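Putative cell adhesion protein (Bacteroides thetaiotaomicron, PDB 4DGU) is probably a fimbrillin-like pilus component of a gut bacterium, with a likely role in cell adhesion. Local coordinates at the interface of chains A and B and the interface of chains A and C. Numbering follows the deposited sequence. Chains: chain A/B/C, putative cell adhesion protein.

Contact 1: the interface of chains A and B. Residues chain A 137, 139, 229; chain B 245, 247.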
loop_
_atom_site.group_PDB
_atom_site.type_symbol
_atom_site.label_atom_id
_atom_site.label_comp_id
_atom_site.label_asym_id
_atom_site.label_seq_id
_atom_site.Cartn_x
_atom_site.Cartn_y
_atom_site.Cartn_z
ATOM N N GLU A 137 -12.743 -7.082 -17.026
ATOM C CA GLU A 137 -11.595 -7.805 -16.453
ATOM C C GLU A 137 -10.231 -7.306 -16.975
ATOM O O GLU A 137 -9.226 -7.423 -16.264
ATOM C CB GLU A 137 -11.738 -9.281 -16.796
ATOM C CG GLU A 137 -11.061 -10.210 -15.824
ATOM C CD GLU A 137 -11.310 -11.682 -16.093
ATOM O OE1 GLU A 137 -12.471 -12.075 -16.361
ATOM O OE2 GLU A 137 -10.328 -12.452 -16.000
ATOM N N ASP A 139 -9.456 -4.043 -17.912
ATOM C CA ASP A 139 -9.360 -2.575 -17.775
ATOM C C ASP A 139 -9.989 -1.822 -18.955
ATOM O O ASP A 139 -9.804 -0.603 -19.074
ATOM C CB ASP A 139 -7.898 -2.075 -17.579
ATOM C CG ASP A 139 -7.340 -2.185 -16.172
ATOM O OD1 ASP A 139 -8.150 -2.301 -15.217
ATOM O OD2 ASP A 139 -6.086 -2.129 -16.020
ATOM N N ARG A 229 -14.179 -2.704 -11.307
ATOM C CA ARG A 229 -13.605 -3.749 -12.173
ATOM C C ARG A 229 -14.339 -5.086 -12.012
ATOM O O ARG A 229 -14.142 -5.813 -11.040
ATOM C CB ARG A 229 -12.098 -3.913 -11.921
ATOM C CG ARG A 229 -11.327 -4.342 -13.181
ATOM C CD ARG A 229 -9.886 -3.848 -13.175
ATOM N NE ARG A 229 -9.184 -4.150 -11.917
ATOM C CZ ARG A 229 -8.766 -3.233 -11.048
ATOM N NH1 ARG A 229 -8.936 -1.937 -11.301
ATOM N NH2 ARG A 229 -8.155 -3.604 -9.926
ATOM N N LEU B 245 0.204 -2.169 -14.067
ATOM C CA LEU B 245 -0.205 -3.460 -14.621
ATOM C C LEU B 245 -0.944 -3.239 -15.902
ATOM O O LEU B 245 -1.738 -2.299 -16.030
ATOM C CB LEU B 245 -1.111 -4.281 -13.659
ATOM C CG LEU B 245 -0.759 -4.323 -12.167
ATOM C CD1 LEU B 245 -1.820 -5.114 -11.379
ATOM C CD2 LEU B 245 0.694 -4.840 -11.918
ATOM N N ARG B 247 -3.573 -5.151 -17.601
ATOM C CA ARG B 247 -4.588 -6.202 -17.412
ATOM C C ARG B 247 -5.168 -6.716 -18.741
ATOM O O ARG B 247 -4.834 -6.157 -19.812
ATOM C CB ARG B 247 -5.716 -5.725 -16.486
ATOM C CG ARG B 247 -5.240 -5.475 -15.073
ATOM C CD ARG B 247 -6.380 -4.992 -14.200
ATOM N NE ARG B 247 -5.976 -4.716 -12.817
ATOM C CZ ARG B 247 -5.381 -3.595 -12.407
ATOM N NH1 ARG B 247 -5.074 -2.634 -13.278
ATOM N NH2 ARG B 247 -5.071 -3.436 -11.124
ATOM O OXT ARG B 247 -5.904 -7.732 -18.700
#

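Contact 2: the interface of chains A and C. Residues chain A 133, 135, 139, 227; chain C 24-26.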
loop_
_atom_site.group_PDB
_atom_site.type_symbol
_atom_site.label_atom_id
_atom_site.label_comp_id
_atom_site.label_asym_id
_atom_site.label_seq_id
_atom_site.Cartn_x
_atom_site.Cartn_y
_atom_site.Cartn_z
ATOM N N ILE A 133 -15.559 4.957 -13.012
ATOM C CA ILE A 133 -15.496 4.265 -14.302
ATOM C C ILE A 133 -15.747 2.780 -14.109
ATOM O O ILE A 133 -15.232 2.185 -13.166
ATOM C CB ILE A 133 -14.187 4.530 -15.098
ATOM C CG1 ILE A 133 -12.922 4.066 -14.342
ATOM C CG2 ILE A 133 -14.089 6.015 -15.493
ATOM C CD1 ILE A 133 -11.682 4.054 -15.186
ATOM N N LEU A 135 -15.157 -0.872 -15.599
ATOM C CA LEU A 135 -14.234 -1.588 -16.478
ATOM C C LEU A 135 -14.488 -3.078 -16.448
ATOM O O LEU A 135 -14.946 -3.624 -15.433
ATOM C CB LEU A 135 -12.758 -1.296 -16.087
ATOM C CG LEU A 135 -12.379 0.164 -15.845
ATOM C CD1 LEU A 135 -11.134 0.264 -15.002
ATOM C CD2 LEU A 135 -12.255 0.928 -17.140
ATOM N N ASP A 139 -9.456 -4.043 -17.912
ATOM C CA ASP A 139 -9.360 -2.575 -17.775
ATOM C C ASP A 139 -9.989 -1.822 -18.955
ATOM O O ASP A 139 -9.804 -0.603 -19.074
ATOM C CB ASP A 139 -7.898 -2.075 -17.579
ATOM C CG ASP A 139 -7.340 -2.185 -16.172
ATOM O OD1 ASP A 139 -8.150 -2.301 -15.217
ATOM O OD2 ASP A 139 -6.086 -2.129 -16.020
ATOM N N SER A 227 -12.597 3.050 -9.677
ATOM C CA SER A 227 -12.859 2.078 -10.729
ATOM C C SER A 227 -13.631 0.888 -10.197
ATOM O O SER A 227 -13.393 0.412 -9.086
ATOM C CB SER A 227 -11.580 1.626 -11.419
ATOM O OG SER A 227 -10.693 0.987 -10.523
ATOM N N ASP C 24 -2.739 1.665 -17.519
ATOM C CA ASP C 24 -3.508 1.356 -16.308
ATOM C C ASP C 24 -4.377 2.607 -15.991
ATOM O O ASP C 24 -3.827 3.711 -15.906
ATOM C CB ASP C 24 -2.499 1.049 -15.176
ATOM C CG ASP C 24 -2.999 0.350 -13.916
ATOM O OD1 ASP C 24 -4.203 0.551 -13.542
ATOM O OD2 ASP C 24 -2.168 -0.334 -13.247
ATOM N N PRO C 25 -5.718 2.515 -15.883
ATOM C CA PRO C 25 -6.506 3.737 -15.621
ATOM C C PRO C 25 -6.120 4.460 -14.336
ATOM O O PRO C 25 -6.276 5.670 -14.263
ATOM C CB PRO C 25 -7.944 3.215 -15.516
ATOM C CG PRO C 25 -7.938 1.935 -16.269
ATOM C CD PRO C 25 -6.594 1.327 -15.977
ATOM N N LEU C 26 -5.640 3.729 -13.333
ATOM C CA LEU C 26 -5.296 4.303 -12.045
ATOM C C LEU C 26 -3.804 4.576 -11.817
ATOM O O LEU C 26 -3.469 5.195 -10.802
ATOM C CB LEU C 26 -5.818 3.396 -10.915
ATOM C CG LEU C 26 -7.325 3.111 -10.921
ATOM C CD1 LEU C 26 -7.674 2.172 -9.801
ATOM C CD2 LEU C 26 -8.163 4.392 -10.878
#

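Contact 3: the interface of chains A and C. Residues chain A 25-26; chain C 28, 33, 133, 225, 227, 229.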
loop_
_atom_site.group_PDB
_atom_site.type_symbol
_atom_site.label_atom_id
_atom_site.label_comp_id
_atom_site.label_asym_id
_atom_site.label_seq_id
_atom_site.Cartn_x
_atom_site.Cartn_y
_atom_site.Cartn_z
ATOM N N PRO A 25 4.687 14.311 -11.005
ATOM C CA PRO A 25 4.820 13.706 -12.347
ATOM C C PRO A 25 4.456 12.222 -12.434
ATOM O O PRO A 25 4.108 11.753 -13.513
ATOM C CB PRO A 25 6.309 13.873 -12.658
ATOM C CG PRO A 25 6.759 14.988 -11.843
ATOM C CD PRO A 25 5.940 14.988 -10.604
ATOM N N LEU A 26 4.554 11.472 -11.328
ATOM C CA LEU A 26 4.244 10.047 -11.365
ATOM C C LEU A 26 2.810 9.754 -10.956
ATOM O O LEU A 26 2.400 8.601 -11.033
ATOM C CB LEU A 26 5.235 9.229 -10.499
ATOM C CG LEU A 26 6.471 8.702 -11.270
ATOM C CD1 LEU A 26 7.438 9.797 -11.572
ATOM C CD2 LEU A 26 7.219 7.621 -10.476
ATOM N N ARG C 28 0.024 5.897 -13.566
ATOM C CA ARG C 28 0.739 6.472 -14.695
ATOM C C ARG C 28 1.870 5.506 -15.155
ATOM O O ARG C 28 2.629 4.955 -14.334
ATOM C CB ARG C 28 1.278 7.847 -14.325
ATOM C CG ARG C 28 0.371 8.963 -14.757
ATOM C CD ARG C 28 1.131 10.262 -14.689
ATOM N NE ARG C 28 0.274 11.422 -14.918
ATOM C CZ ARG C 28 0.664 12.688 -14.778
ATOM N NH1 ARG C 28 1.906 12.971 -14.400
ATOM N NH2 ARG C 28 -0.187 13.680 -15.005
ATOM N N LEU C 33 4.141 9.445 -19.032
ATOM C CA LEU C 33 5.192 10.404 -18.763
ATOM C C LEU C 33 5.944 10.771 -20.029
ATOM O O LEU C 33 6.247 11.939 -20.225
ATOM C CB LEU C 33 6.170 9.831 -17.729
ATOM C CG LEU C 33 5.883 10.167 -16.292
ATOM C CD1 LEU C 33 4.903 9.187 -15.683
ATOM C CD2 LEU C 33 7.177 10.211 -15.501
ATOM N N ILE C 133 13.820 9.348 -13.423
ATOM C CA ILE C 133 13.729 10.806 -13.356
ATOM C C ILE C 133 14.231 11.299 -12.008
ATOM O O ILE C 133 13.942 10.675 -10.978
ATOM C CB ILE C 133 12.302 11.359 -13.688
ATOM C CG1 ILE C 133 11.220 10.844 -12.723
ATOM C CG2 ILE C 133 11.928 11.042 -15.140
ATOM C CD1 ILE C 133 9.970 11.690 -12.777
ATOM N N THR C 225 8.300 3.247 -14.062
ATOM C CA THR C 225 9.115 4.465 -13.971
ATOM C C THR C 225 9.729 4.467 -12.591
ATOM O O THR C 225 9.125 3.993 -11.628
ATOM C CB THR C 225 8.311 5.746 -14.230
ATOM O OG1 THR C 225 7.429 5.546 -15.323
ATOM C CG2 THR C 225 9.220 6.984 -14.469
ATOM N N SER C 227 11.651 7.032 -9.779
ATOM C CA SER C 227 11.907 8.422 -9.434
ATOM C C SER C 227 12.916 8.512 -8.302
ATOM O O SER C 227 12.910 7.703 -7.378
ATOM C CB SER C 227 10.630 9.179 -9.092
ATOM O OG SER C 227 9.952 8.615 -7.985
ATOM N N ARG C 229 14.115 11.117 -5.619
ATOM C CA ARG C 229 13.609 12.319 -4.984
ATOM C C ARG C 229 14.590 12.816 -3.988
ATOM O O ARG C 229 14.798 12.203 -2.941
ATOM C CB ARG C 229 12.250 12.029 -4.341
ATOM C CG ARG C 229 11.221 11.601 -5.367
ATOM C CD ARG C 229 9.993 11.016 -4.728
ATOM N NE ARG C 229 9.041 10.561 -5.747
ATOM C CZ ARG C 229 8.138 11.336 -6.347
ATOM N NH1 ARG C 229 8.055 12.630 -6.050
ATOM N NH2 ARG C 229 7.335 10.833 -7.270
HETATM O O HOH W 1 0.068 6.945 -10.823
#

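Contact 1: the interface of chains A and B
The side chain of B:Arg247, the C-terminal residue of its chain, packs against A:Asp139 and A:Arg229, which sit side by side on chain A. The side chain is stretched out from CG to NE, and this delivers the guanidinium to both partners at once. The edge of the group meets the carboxylate. B:Arg247 NH1 donates a hydrogen bond of 3.0 Å to A:Asp139 OD2, which receives it on its syn lone pair. The oxygen lies nearly in the guanidinium plane, and the bond is fairly straight, 153° at the hydrogen. The pair is also a salt bridge. The carboxylate is steeply inclined to the guanidinium, their planes 62° apart, so the two groups meet through one oxygen rather than as a flat pair. The guanidinium groups of B:Arg247 and A:Arg229 are offset and overlap only partly, with the planes 32° apart and CZ to CZ 3.7 Å. B:Leu245 CD1, from the same chain, lies over the rim of the opposite face of B:Arg247. A:Asp139 also forms a longer salt bridge to A:Arg229, so its negative charge probably eases the closeness of the two arginines. This patch is part of a two-fold interface between copies, which may or may not be biological. Lower on the arginine stem, B:Arg247 CD lies 3.4 Å from A:Asp139 OD1.

Contact 2: the interface of chains A and C
C:Pro25 presses its ring against A:Ile133, A:Leu135 and A:Asp139 of chain A. CB, CG and CD each turn mainly to a different residue. C:Pro25 CB meets A:Ile133 CD1 at 3.8 Å. C:Pro25 CG meets A:Leu135 CD1, also at 3.8 Å, and the two side chains run past each other in opposite directions. C:Pro25 CD rests against the carboxylate of A:Asp139, 3.5 Å from OD2 and 3.6 Å from CG. The proline thus packs against both aliphatic and acidic surface. C:Leu26 adds a smaller contact beside it: its methyl CD1 touches the hydroxyl OG of A:Ser227 at 3.3 Å.

Behind this first shell stand two strands of chain A. A:Ile133 and A:Leu135 are alternate residues of strand 130-135, and A:Ser227 comes from strand 225-230. In A:Ile133, CG1 sits between the backbone N and the carbonyl carbon (chi1 61°), and CD1 extends from it toward the proline. A:Asp139 comes from a loop. On the other side, C:Asp24, C:Pro25 and C:Leu26 are consecutive loop residues. A weak hydrogen bond of 3.5 Å from C:Leu26 N to C:Asp24 OD1 may help hold their turn. C:Asp24 OD1 also lies near A:Asp139 OD2, at 4.1 Å, and the nearby B:Arg247 guanidinium probably offsets the like charges. The patch seats a proline-tipped loop of one copy on strands and a neighbouring loop of another, and so helps join the chains of the deposited assembly, whether or not that assembly forms in the cell.

Contact 3: the interface of chains A and C
A:Leu26 and A:Pro25 bury most of the surface in this patch, as a loop of chain A set against chain C. The branched end of A:Leu26 spreads over several partners. A:Leu26 CD1 lies 3.4 Å from C:Ile133 CD1, where the two side chains run antiparallel alongside each other. A:Leu26 CD1 also reaches C:Leu33 CD2 at 4.0 Å, and A:Leu26 CD2 turns to C:Ser227, 3.8 Å from the hydroxyl OG. Torsions of -92° and 74° at chi1 and chi2 point the two methyls to these different neighbours. C:Arg229 NH2 comes up beside the stem of A:Leu26, near CB.

A:Pro25 contributes its carbonyl. C:Arg28 NH1 donates a hydrogen bond of 2.7 Å to A:Pro25 O. The oxygen sits at the guanidinium edge, almost in its plane, but the donor approaches from above the carbonyl plane, 55° out of it. The extended stem of C:Arg28 carries the guanidinium to this carbonyl. C:Leu33, from helix 30-33, packs on the same oxygen, with C:Leu33 CD1 3.5 Å from A:Pro25 O. An alanine in place of C:Arg28 would remove this donor and probably leave the A:Pro25 carbonyl without its charged mate, beside the apolar C:Leu33. The patch belongs to a two-fold interface of the deposited assembly, which may not be the biological one. Water 1 completes the link, bonding both to A:Leu26 O and to the backbone N of C:Arg28, at 2.9 Å from each.

Contact 1 and contact 2 are neighbours, with the centres of their C-alpha atoms about 7 Å apart. They share A:Asp139, which meets a different chain in each, so chains B and C meet at one region of chain A. Contact 3 lies farther off, its centre about 22 Å from that of contact 1 and 19 Å from that of contact 2. It belongs to the same A–C interface as contact 2, with the roles exchanged, though A:Leu26 and C:Leu26 are turned differently. Strand 225-230 serves contacts 1 and 2 from chain A and contact 3 from chain C. Both pairings may reflect crystal packing.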